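PDB 3DWC: metallocarboxypeptidase from Trypanosoma cruzi, which probably works as a metal-dependent carboxypeptidase of the M32 family, releasing C-terminal amino acids of many kinds, proline excepted, from peptide chains. Local coordinates for residues Asn95-Glu99 / Glu100-Arg104; Thr106-Thr109 / Thr110-Gln114; Pro130-Lys133 / Glu134-Leu138; Val362-Arg365 / Tyr366-Arg370; Arg370-Asp374 / Gly375-Ala379. All coordinates share one frame; numbering follows the deposited sequence.

Interaction 1: residues Asn95-Glu99 / Glu100-Arg104; sequences NLLPE and EFVER
The amide N of Glu103 reaches the carbonyl O of Glu99 at 2.9 Å in a nearly straight bond, 171° at the hydrogen. It belongs to the first turn of helix 99-122, whose N-cap position is held by Pro98. The O of Pro98 takes the N-H of Val102 at 3.0 Å. One residue before the cap, Leu97 closes a hydrophobic staple across the helix start: its CB rests 3.8 Å from CG2 of Val102. Its CD1 lies 4.0 Å from Phe101 CD2, and the leucine and phenylalanine side chains cross obliquely. A chi1 of -177° sets the Phe101 ring opposite its backbone N, and beside the staple this ring packs on Leu138, Glu141, Glu142 and Leu145 of helix 125-147. Glu99 turns outward, where OE1 is hydrogen-bonded to His54. Glu100 and Arg104, a turn apart, form a salt bridge, and NH1 of Arg104 finds a second acid in Glu141. Phe101 CD1 lies over one face of the Arg104 guanidinium, toward its rim, while NH2 of the arginine meets the syn lone pair of Glu100 OE1 at 3.1 Å.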
# COMPACT_ATOMS: atom_id res chain seq x y z
N ASN B 95 10.17 -17.16 -19.99
CA ASN B 95 10.87 -18.42 -20.11
C ASN B 95 12.01 -18.39 -21.12
O ASN B 95 12.92 -19.20 -21.03
CB ASN B 95 9.85 -19.51 -20.45
CG ASN B 95 10.23 -20.86 -19.90
OD1 ASN B 95 10.23 -21.07 -18.68
ND2 ASN B 95 10.55 -21.80 -20.79
N LEU B 96 11.95 -17.48 -22.10
CA LEU B 96 12.91 -17.49 -23.21
C LEU B 96 14.29 -16.93 -22.83
O LEU B 96 15.26 -17.16 -23.53
CB LEU B 96 12.34 -16.74 -24.44
CG LEU B 96 11.73 -17.55 -25.59
CD1 LEU B 96 10.85 -18.71 -25.09
CD2 LEU B 96 10.92 -16.65 -26.54
N LEU B 97 14.38 -16.22 -21.71
CA LEU B 97 15.65 -15.71 -21.23
C LEU B 97 16.21 -16.66 -20.16
O LEU B 97 15.55 -16.87 -19.13
CB LEU B 97 15.45 -14.33 -20.59
CG LEU B 97 15.00 -13.15 -21.47
CD1 LEU B 97 15.30 -11.86 -20.75
CD2 LEU B 97 15.66 -13.15 -22.84
N PRO B 98 17.42 -17.21 -20.37
CA PRO B 98 18.04 -17.99 -19.29
C PRO B 98 18.37 -17.15 -18.04
O PRO B 98 18.72 -15.98 -18.15
CB PRO B 98 19.31 -18.55 -19.94
CG PRO B 98 19.07 -18.46 -21.41
CD PRO B 98 18.26 -17.20 -21.58
N GLU B 99 18.26 -17.78 -16.87
CA GLU B 99 18.35 -17.08 -15.59
C GLU B 99 19.71 -16.40 -15.41
O GLU B 99 19.81 -15.37 -14.75
CB GLU B 99 18.08 -18.04 -14.42
CG GLU B 99 16.70 -18.70 -14.50
CD GLU B 99 16.30 -19.41 -13.22
OE1 GLU B 99 15.08 -19.57 -13.01
OE2 GLU B 99 17.19 -19.81 -12.44
N GLU B 100 20.72 -17.00 -16.03
CA GLU B 100 22.08 -16.45 -16.08
C GLU B 100 22.08 -15.08 -16.77
O GLU B 100 22.65 -14.12 -16.27
CB GLU B 100 23.01 -17.45 -16.78
CG GLU B 100 24.45 -16.99 -17.01
CD GLU B 100 24.59 -16.02 -18.17
OE1 GLU B 100 25.32 -15.01 -18.02
OE2 GLU B 100 23.96 -16.26 -19.23
N PHE B 101 21.42 -15.00 -17.92
CA PHE B 101 21.24 -13.72 -18.61
C PHE B 101 20.45 -12.74 -17.75
O PHE B 101 20.84 -11.60 -17.60
CB PHE B 101 20.51 -13.92 -19.94
CG PHE B 101 20.36 -12.67 -20.72
CD1 PHE B 101 21.28 -12.34 -21.70
CD2 PHE B 101 19.31 -11.79 -20.47
CE1 PHE B 101 21.15 -11.17 -22.42
CE2 PHE B 101 19.19 -10.62 -21.18
CZ PHE B 101 20.11 -10.32 -22.16
N VAL B 102 19.34 -13.22 -17.19
CA VAL B 102 18.46 -12.39 -16.36
C VAL B 102 19.20 -11.71 -15.21
O VAL B 102 19.10 -10.50 -15.06
CB VAL B 102 17.24 -13.21 -15.85
CG1 VAL B 102 16.52 -12.50 -14.71
CG2 VAL B 102 16.28 -13.49 -16.98
N GLU B 103 19.95 -12.47 -14.41
CA GLU B 103 20.72 -11.90 -13.29
C GLU B 103 21.79 -10.94 -13.76
O GLU B 103 22.02 -9.90 -13.14
CB GLU B 103 21.35 -13.00 -12.41
CG GLU B 103 20.64 -13.19 -11.06
CD GLU B 103 20.99 -12.08 -10.05
OE1 GLU B 103 20.19 -11.13 -9.89
OE2 GLU B 103 22.07 -12.15 -9.42
N ARG B 104 22.44 -11.27 -14.87
CA ARG B 104 23.42 -10.38 -15.49
C ARG B 104 22.79 -9.05 -15.95
O ARG B 104 23.38 -7.98 -15.76
CB ARG B 104 24.05 -11.06 -16.70
CG ARG B 104 25.33 -10.38 -17.19
CD ARG B 104 25.56 -10.57 -18.68
NE ARG B 104 25.23 -11.92 -19.16
CZ ARG B 104 25.40 -12.32 -20.42
NH1 ARG B 104 25.91 -11.49 -21.32
NH2 ARG B 104 25.08 -13.56 -20.78

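Interaction 2: residues Thr106-Thr109 / Thr110-Gln114; sequences TVLT and TKAHQ
Two donors converge on the carbonyl O of Thr106 from the same face of its plane: the backbone N of Thr110 and the hydroxyl OG1 of Thr109, each at 3.1 Å. The Thr109 hydroxyl comes in well above the carbonyl plane, placed there by a chi1 of 60° that sets OG1 between the backbone N and the carbonyl carbon. OG1 of Thr110 also leans back on the preceding turn, near the carbonyls of both Thr106 and Val107; the first approach is doubtfully short, and which of the two accepts is not decided. The packed side of the turn is where Leu108 CD1 and Ala112 CB, 4.3 Å apart, face helix 125-147 and meet Leu135. Lys111 belongs to this side too, its chain bending at the end to make a weak hydrogen bond to Thr131. Round the other side the packing thins. Val107 is exposed to solvent, as is Gln114, which folds back so that its NE2 donates to Thr110 O at 3.0 Å, the acceptor lying about 29° out of the plane of the Gln114 amide. The arrangement is that of an amphipathic alpha-helix, one face set against a neighbouring helix and the other carrying threonines whose hydroxyls turn back to carbonyls of the turn before.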
# COMPACT_ATOMS: atom_id res chain seq x y z
N THR B 106 20.02 -7.69 -14.80
CA THR B 106 19.62 -7.03 -13.55
C THR B 106 20.76 -6.30 -12.85
O THR B 106 20.57 -5.18 -12.37
CB THR B 106 19.04 -8.06 -12.56
OG1 THR B 106 17.94 -8.73 -13.19
CG2 THR B 106 18.58 -7.39 -11.27
N VAL B 107 21.93 -6.93 -12.81
CA VAL B 107 23.12 -6.34 -12.19
C VAL B 107 23.58 -5.15 -13.00
O VAL B 107 23.86 -4.09 -12.44
CB VAL B 107 24.31 -7.35 -12.07
CG1 VAL B 107 25.63 -6.60 -11.81
CG2 VAL B 107 24.04 -8.37 -10.96
N LEU B 108 23.67 -5.32 -14.31
CA LEU B 108 24.09 -4.23 -15.18
C LEU B 108 23.10 -3.07 -15.15
O LEU B 108 23.50 -1.91 -15.10
CB LEU B 108 24.34 -4.73 -16.61
CG LEU B 108 24.73 -3.68 -17.66
CD1 LEU B 108 25.86 -2.77 -17.16
CD2 LEU B 108 25.08 -4.35 -19.01
N THR B 109 21.80 -3.34 -15.13
CA THR B 109 20.84 -2.24 -15.18
C THR B 109 20.87 -1.43 -13.90
O THR B 109 20.76 -0.21 -13.94
CB THR B 109 19.39 -2.71 -15.51
OG1 THR B 109 18.92 -3.62 -14.50
CG2 THR B 109 19.34 -3.38 -16.88
N THR B 110 21.03 -2.12 -12.77
CA THR B 110 21.19 -1.46 -11.45
C THR B 110 22.51 -0.69 -11.35
O THR B 110 22.57 0.36 -10.72
CB THR B 110 21.14 -2.47 -10.31
OG1 THR B 110 21.68 -3.71 -10.77
CG2 THR B 110 19.71 -2.69 -9.82
N LYS B 111 23.57 -1.24 -11.96
CA LYS B 111 24.83 -0.51 -12.12
C LYS B 111 24.62 0.66 -13.07
O LYS B 111 24.88 1.81 -12.72
CB LYS B 111 25.93 -1.43 -12.67
CG LYS B 111 27.29 -0.71 -12.89
CD LYS B 111 28.40 -1.64 -13.45
CE LYS B 111 29.49 -0.85 -14.23
NZ LYS B 111 29.03 -0.37 -15.59
N ALA B 112 24.14 0.34 -14.26
CA ALA B 112 23.99 1.32 -15.33
C ALA B 112 23.23 2.55 -14.86
O ALA B 112 23.55 3.67 -15.26
CB ALA B 112 23.31 0.70 -16.55
N HIS B 113 22.26 2.34 -13.97
CA HIS B 113 21.44 3.43 -13.47
C HIS B 113 22.24 4.51 -12.75
O HIS B 113 22.15 5.68 -13.12
CB HIS B 113 20.32 2.92 -12.57
CG HIS B 113 19.45 4.01 -12.04
ND1 HIS B 113 18.46 4.61 -12.80
CD2 HIS B 113 19.44 4.65 -10.85
CE1 HIS B 113 17.86 5.54 -12.08
NE2 HIS B 113 18.44 5.59 -10.90
N GLN B 114 23.01 4.13 -11.73
CA GLN B 114 23.79 5.09 -10.94
C GLN B 114 24.81 5.83 -11.80
O GLN B 114 25.01 7.04 -11.65
CB GLN B 114 24.56 4.41 -9.81
CG GLN B 114 23.73 3.66 -8.80
CD GLN B 114 24.55 2.55 -8.15
OE1 GLN B 114 25.05 2.68 -7.03
NE2 GLN B 114 24.72 1.44 -8.89

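Interaction 3: residues Pro130-Lys133 / Glu134-Leu138; sequences PTLK and ELIAL
Glu134 lies against the turn before it, in a part of helix 125-147 that is kinked at Pro130 and Thr131. Its backbone N is shared between two carbonyls, Thr131 O at 2.8 Å and Pro130 O at 3.3 Å, and both bonds are weak, whereas the next ones, from the N-H groups of Leu135 and Ile136, are straight. The side chain carries on along the same carbonyls: CG stands 3.6 Å from Pro130 O, and beyond it the chain runs extended with the carboxylate at its end. Leu132 is the second residue of weight. Its carbonyl O receives the N-H of Ile136 at 3.0 Å in an almost perfectly linear bond (176°). The two side chains lie side by side and point the same way, Leu132 CD2 at 4.1 Å from Ile136 CG1. This apolar strip looks into the protein, where Leu132 meets Trp412 and Ile136 meets Phe417. Thr131 and Leu135 form a similar parallel pair, so one apolar side of the helix meets Trp412 and Phe417 and the other helix 99-122, with Glu134 and Lys133 on the exposed flank. Lys133, the third, starts with CG beside the backbone N (chi1 -76°) and then bends twice along its chain, and the side chain touches Glu380. Its carbonyl O accepts the N-H of Ala137 at 3.2 Å, in a bond bent to 141°.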
# COMPACT_ATOMS: atom_id res chain seq x y z
N PRO B 130 31.44 3.40 -21.49
CA PRO B 130 31.76 1.99 -21.26
C PRO B 130 30.53 1.17 -20.88
O PRO B 130 30.30 0.10 -21.46
CB PRO B 130 32.79 2.03 -20.12
CG PRO B 130 33.33 3.43 -20.13
CD PRO B 130 32.16 4.28 -20.55
N THR B 131 29.74 1.68 -19.93
CA THR B 131 28.43 1.11 -19.61
C THR B 131 27.56 1.00 -20.86
O THR B 131 27.06 -0.07 -21.17
CB THR B 131 27.63 1.98 -18.60
OG1 THR B 131 28.36 2.12 -17.37
CG2 THR B 131 26.28 1.33 -18.31
N LEU B 132 27.40 2.11 -21.58
CA LEU B 132 26.50 2.17 -22.74
C LEU B 132 26.86 1.08 -23.76
O LEU B 132 25.98 0.38 -24.25
CB LEU B 132 26.50 3.59 -23.36
CG LEU B 132 25.39 4.12 -24.30
CD1 LEU B 132 25.89 4.30 -25.71
CD2 LEU B 132 24.04 3.32 -24.30
N LYS B 133 28.16 0.91 -24.04
CA LYS B 133 28.64 -0.18 -24.90
C LYS B 133 28.17 -1.55 -24.43
O LYS B 133 27.87 -2.41 -25.25
CB LYS B 133 30.17 -0.19 -24.99
CG LYS B 133 30.76 0.90 -25.91
CD LYS B 133 32.27 1.12 -25.67
CE LYS B 133 33.16 0.29 -26.59
NZ LYS B 133 33.20 -1.17 -26.25
N GLU B 134 28.12 -1.76 -23.11
CA GLU B 134 27.71 -3.06 -22.53
C GLU B 134 26.19 -3.28 -22.61
O GLU B 134 25.73 -4.40 -22.85
CB GLU B 134 28.15 -3.19 -21.07
CG GLU B 134 29.64 -3.34 -20.85
CD GLU B 134 29.96 -3.64 -19.38
OE1 GLU B 134 30.57 -2.77 -18.70
OE2 GLU B 134 29.58 -4.74 -18.91
N LEU B 135 25.44 -2.22 -22.35
CA LEU B 135 23.97 -2.21 -22.55
C LEU B 135 23.63 -2.63 -23.97
O LEU B 135 22.93 -3.61 -24.18
CB LEU B 135 23.40 -0.84 -22.24
CG LEU B 135 23.46 -0.48 -20.76
CD1 LEU B 135 23.14 0.97 -20.54
CD2 LEU B 135 22.52 -1.39 -19.95
N ILE B 136 24.20 -1.92 -24.93
CA ILE B 136 23.92 -2.20 -26.33
C ILE B 136 24.28 -3.64 -26.70
O ILE B 136 23.62 -4.24 -27.55
CB ILE B 136 24.65 -1.19 -27.29
CG1 ILE B 136 24.17 0.24 -27.04
CG2 ILE B 136 24.42 -1.54 -28.77
CD1 ILE B 136 22.69 0.46 -27.33
N ALA B 137 25.32 -4.21 -26.09
CA ALA B 137 25.69 -5.60 -26.36
C ALA B 137 24.71 -6.56 -25.70
O ALA B 137 24.39 -7.61 -26.26
CB ALA B 137 27.11 -5.88 -25.90
N LEU B 138 24.24 -6.20 -24.51
CA LEU B 138 23.22 -6.96 -23.78
C LEU B 138 21.87 -6.98 -24.54
O LEU B 138 21.23 -8.05 -24.65
CB LEU B 138 23.02 -6.36 -22.38
CG LEU B 138 22.39 -7.19 -21.26
CD1 LEU B 138 20.88 -7.24 -21.39
CD2 LEU B 138 22.96 -8.59 -21.19

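Interaction 4: residues Val362-Arg365 / Tyr366-Arg370; sequences VMLR and YEIER
Leu364 lies alongside Ile368, one turn further on and pointing the same way, with the two CD1 methyls modelled 3.4 Å apart, a closeness that is doubtful. Ile368 lies near the backbone as well, since its CD1 comes to 3.2 Å from Leu364 O. The bond from Ile368 N to that same carbonyl is weak. Next to this pair, Met363 runs with CG anti to its backbone N (chi1 178°), which brings CG to 3.2 Å from OE1 of Glu367. This part of helix 358-374, an alpha-helix, is buried, with Val362 about 11 Å by its side chain from the bound cobalt ion. Such burial leaves charged groups to be matched by partners from elsewhere: Glu367 is gripped by Arg179, Lys389 and Tyr393, which would favour its carboxylate form. Glu369, whose CG passes 3.3 Å from Arg365 O, ends among Tyr155, Trp412 and the backbone N of Gly418, while Arg365 sends NH2 to the carbonyl O of His361, NE into a salt bridge with Asp409 and its guanidinium into a cation-pi contact with Phe420. The Tyr366 ring stacks with Phe175, and the backbone N of Tyr366 donates to Val362 O at 2.9 Å.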
# COMPACT_ATOMS: atom_id res chain seq x y z
N VAL B 362 10.65 11.13 -30.69
CA VAL B 362 10.43 9.69 -30.70
C VAL B 362 11.05 9.09 -31.95
O VAL B 362 11.76 8.09 -31.87
CB VAL B 362 8.90 9.37 -30.61
CG1 VAL B 362 8.60 7.89 -30.86
CG2 VAL B 362 8.34 9.85 -29.25
N MET B 363 10.76 9.69 -33.11
CA MET B 363 11.31 9.19 -34.36
C MET B 363 12.83 9.05 -34.29
O MET B 363 13.40 8.03 -34.66
CB MET B 363 11.01 10.14 -35.50
CG MET B 363 11.60 9.67 -36.79
SD MET B 363 10.75 10.37 -38.20
CE MET B 363 11.29 12.07 -38.14
N LEU B 364 13.48 10.09 -33.85
CA LEU B 364 14.93 10.02 -33.70
C LEU B 364 15.45 8.93 -32.75
O LEU B 364 16.55 8.40 -32.95
CB LEU B 364 15.49 11.38 -33.34
CG LEU B 364 15.92 11.87 -31.98
CD1 LEU B 364 17.12 11.15 -31.36
CD2 LEU B 364 16.23 13.32 -32.22
N ARG B 365 14.69 8.60 -31.71
CA ARG B 365 15.12 7.53 -30.82
C ARG B 365 14.91 6.20 -31.50
O ARG B 365 15.73 5.30 -31.36
CB ARG B 365 14.44 7.60 -29.48
CG ARG B 365 14.80 8.82 -28.69
CD ARG B 365 13.74 9.11 -27.60
NE ARG B 365 14.22 10.07 -26.60
CZ ARG B 365 14.46 11.35 -26.87
NH1 ARG B 365 14.90 12.17 -25.94
NH2 ARG B 365 14.28 11.80 -28.10
N TYR B 366 13.82 6.08 -32.26
CA TYR B 366 13.57 4.85 -33.00
C TYR B 366 14.81 4.53 -33.90
O TYR B 366 15.40 3.44 -33.83
CB TYR B 366 12.25 4.96 -33.80
CG TYR B 366 12.12 3.87 -34.82
CD1 TYR B 366 12.18 4.14 -36.17
CD2 TYR B 366 12.02 2.53 -34.41
CE1 TYR B 366 12.09 3.10 -37.11
CE2 TYR B 366 11.92 1.51 -35.33
CZ TYR B 366 11.96 1.80 -36.67
OH TYR B 366 11.89 0.78 -37.55
N GLU B 367 15.22 5.52 -34.68
CA GLU B 367 16.23 5.37 -35.69
C GLU B 367 17.58 4.95 -35.10
O GLU B 367 18.21 4.01 -35.58
CB GLU B 367 16.33 6.66 -36.51
CG GLU B 367 15.09 6.83 -37.36
CD GLU B 367 14.89 8.19 -37.97
OE1 GLU B 367 13.83 8.35 -38.65
OE2 GLU B 367 15.74 9.09 -37.81
N ILE B 368 17.97 5.60 -34.03
CA ILE B 368 19.17 5.26 -33.31
C ILE B 368 19.11 3.84 -32.73
O ILE B 368 20.04 3.05 -32.96
CB ILE B 368 19.46 6.29 -32.23
CG1 ILE B 368 19.79 7.63 -32.89
CG2 ILE B 368 20.63 5.82 -31.34
CD1 ILE B 368 19.54 8.82 -32.03
N GLU B 369 18.03 3.51 -32.03
CA GLU B 369 17.84 2.16 -31.47
C GLU B 369 17.96 1.08 -32.53
O GLU B 369 18.68 0.09 -32.38
CB GLU B 369 16.48 2.05 -30.77
CG GLU B 369 16.44 2.73 -29.42
CD GLU B 369 15.25 2.34 -28.60
OE1 GLU B 369 14.33 1.66 -29.12
OE2 GLU B 369 15.21 2.74 -27.42
N ARG B 370 17.22 1.28 -33.61
CA ARG B 370 17.27 0.40 -34.78
C ARG B 370 18.70 0.26 -35.34
O ARG B 370 19.16 -0.85 -35.64
CB ARG B 370 16.31 0.93 -35.85
CG ARG B 370 16.17 0.04 -37.09
CD ARG B 370 15.59 0.84 -38.26
NE ARG B 370 16.38 2.05 -38.57
CZ ARG B 370 15.98 3.05 -39.37
NH1 ARG B 370 14.79 3.03 -39.97
NH2 ARG B 370 16.78 4.09 -39.57

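Interaction 5: residues Arg370-Asp374 / Gly375-Ala379; sequences RDLMD and GNIEA
Leu372 and Ile377 meet over the end of helix 358-374, CD2 of the leucine lying 3.7 Å from CG1 of the isoleucine. Ile377 holds CG1 between its own backbone N and carbonyl carbon (chi1 65°), which turns CD1 back onto CB of Asp371, again at 3.7 Å. The leucine methyl CD2 reaches further along the departing chain, 3.5 Å from Ala379 N. What brings these groups together is the reversal of the backbone at Gly375, where phi is 88°. Its N donates to Leu372 O at 3.1 Å, and the N of Ile377 reaches Asp371 O at 3.3 Å; both donors stand well above the carbonyl planes. At the exposed edge of the turn, Asp374 and Asn376 point the same way, with their carboxylate and amide planes 48° apart. The carboxylate of Asp374 is hydrogen-bonded to His153. Farther out, Arg140 donates to Leu372 O, giving this helix-end carbonyl a second partner, and Ile136 and Phe417 back the leucine side chain. With glycine at positive phi, bonds folding back into the last turn and apolar side chains closing over it, this is a Schellman motif, the C-cap that leads from helix 358-374 into the loop before helix 382-394.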
# COMPACT_ATOMS: atom_id res chain seq x y z
N ARG B 370 17.22 1.28 -33.61
CA ARG B 370 17.27 0.40 -34.78
C ARG B 370 18.70 0.26 -35.34
O ARG B 370 19.16 -0.85 -35.64
CB ARG B 370 16.31 0.93 -35.85
CG ARG B 370 16.17 0.04 -37.09
CD ARG B 370 15.59 0.84 -38.26
NE ARG B 370 16.38 2.05 -38.57
CZ ARG B 370 15.98 3.05 -39.37
NH1 ARG B 370 14.79 3.03 -39.97
NH2 ARG B 370 16.78 4.09 -39.57
N ASP B 371 19.39 1.39 -35.47
CA ASP B 371 20.72 1.43 -36.08
C ASP B 371 21.79 0.79 -35.19
O ASP B 371 22.75 0.22 -35.71
CB ASP B 371 21.14 2.87 -36.41
CG ASP B 371 20.48 3.41 -37.69
OD1 ASP B 371 19.82 2.62 -38.42
OD2 ASP B 371 20.67 4.62 -37.98
N LEU B 372 21.64 0.89 -33.88
CA LEU B 372 22.59 0.27 -32.94
C LEU B 372 22.44 -1.26 -32.99
O LEU B 372 23.40 -1.99 -33.13
CB LEU B 372 22.39 0.79 -31.51
CG LEU B 372 22.86 2.22 -31.19
CD1 LEU B 372 22.17 2.71 -29.94
CD2 LEU B 372 24.42 2.31 -31.02
N MET B 373 21.21 -1.71 -32.88
CA MET B 373 20.83 -3.12 -32.96
C MET B 373 21.33 -3.74 -34.29
O MET B 373 21.82 -4.88 -34.30
CB MET B 373 19.28 -3.19 -32.85
CG MET B 373 18.69 -4.24 -31.92
SD MET B 373 19.39 -4.50 -30.27
CE MET B 373 19.81 -2.86 -29.75
N ASP B 374 21.20 -2.98 -35.38
CA ASP B 374 21.64 -3.35 -36.74
C ASP B 374 23.15 -3.46 -36.94
O ASP B 374 23.60 -4.08 -37.89
CB ASP B 374 21.20 -2.29 -37.78
CG ASP B 374 20.03 -2.74 -38.64
OD1 ASP B 374 19.59 -3.90 -38.50
OD2 ASP B 374 19.56 -1.91 -39.46
N GLY B 375 23.92 -2.80 -36.08
CA GLY B 375 25.36 -2.64 -36.28
C GLY B 375 25.74 -1.43 -37.13
O GLY B 375 26.92 -1.16 -37.31
N ASN B 376 24.75 -0.69 -37.65
CA ASN B 376 25.05 0.49 -38.48
C ASN B 376 25.83 1.55 -37.72
O ASN B 376 26.61 2.28 -38.31
CB ASN B 376 23.78 1.12 -39.04
CG ASN B 376 23.27 0.40 -40.28
OD1 ASN B 376 23.61 0.76 -41.40
ND2 ASN B 376 22.44 -0.63 -40.08
N ILE B 377 25.61 1.64 -36.42
CA ILE B 377 26.36 2.58 -35.59
C ILE B 377 26.71 1.91 -34.29
O ILE B 377 26.10 0.91 -33.91
CB ILE B 377 25.58 3.92 -35.33
CG1 ILE B 377 24.31 3.67 -34.51
CG2 ILE B 377 25.28 4.63 -36.65
CD1 ILE B 377 23.45 4.88 -34.31
N GLU B 378 27.67 2.50 -33.59
CA GLU B 378 28.13 2.00 -32.31
C GLU B 378 27.90 3.05 -31.24
O GLU B 378 27.90 4.24 -31.53
CB GLU B 378 29.62 1.67 -32.40
CG GLU B 378 29.96 0.56 -33.40
CD GLU B 378 29.46 -0.81 -32.96
OE1 GLU B 378 29.31 -1.01 -31.73
OE2 GLU B 378 29.23 -1.68 -33.84
N ALA B 379 27.73 2.61 -30.00
CA ALA B 379 27.58 3.51 -28.86
C ALA B 379 28.40 4.80 -29.04
O ALA B 379 27.88 5.91 -28.86
CB ALA B 379 27.98 2.79 -27.58

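In the fold
Along the chain the contacts come in numerical order. Interactions 1 and 2 follow each other on helix 99-122, their centres about 15 Å apart. Interaction 3 lies on the next helix, 125-147, which packs against both, its centre about 11 Å from that of interaction 2. Interactions 4 and 5 share Arg370 and describe the body and the end of helix 358-374. Although far away in sequence, this end touches interaction 3, with centres about 12 Å apart, whereas interactions 1 and 2 stay clear of 4 and 5. Helix 125-147 thus stands between the outer helix 99-122 and helix 358-374, whose middle is buried, linking early and late parts of this largely helical metallopeptidase.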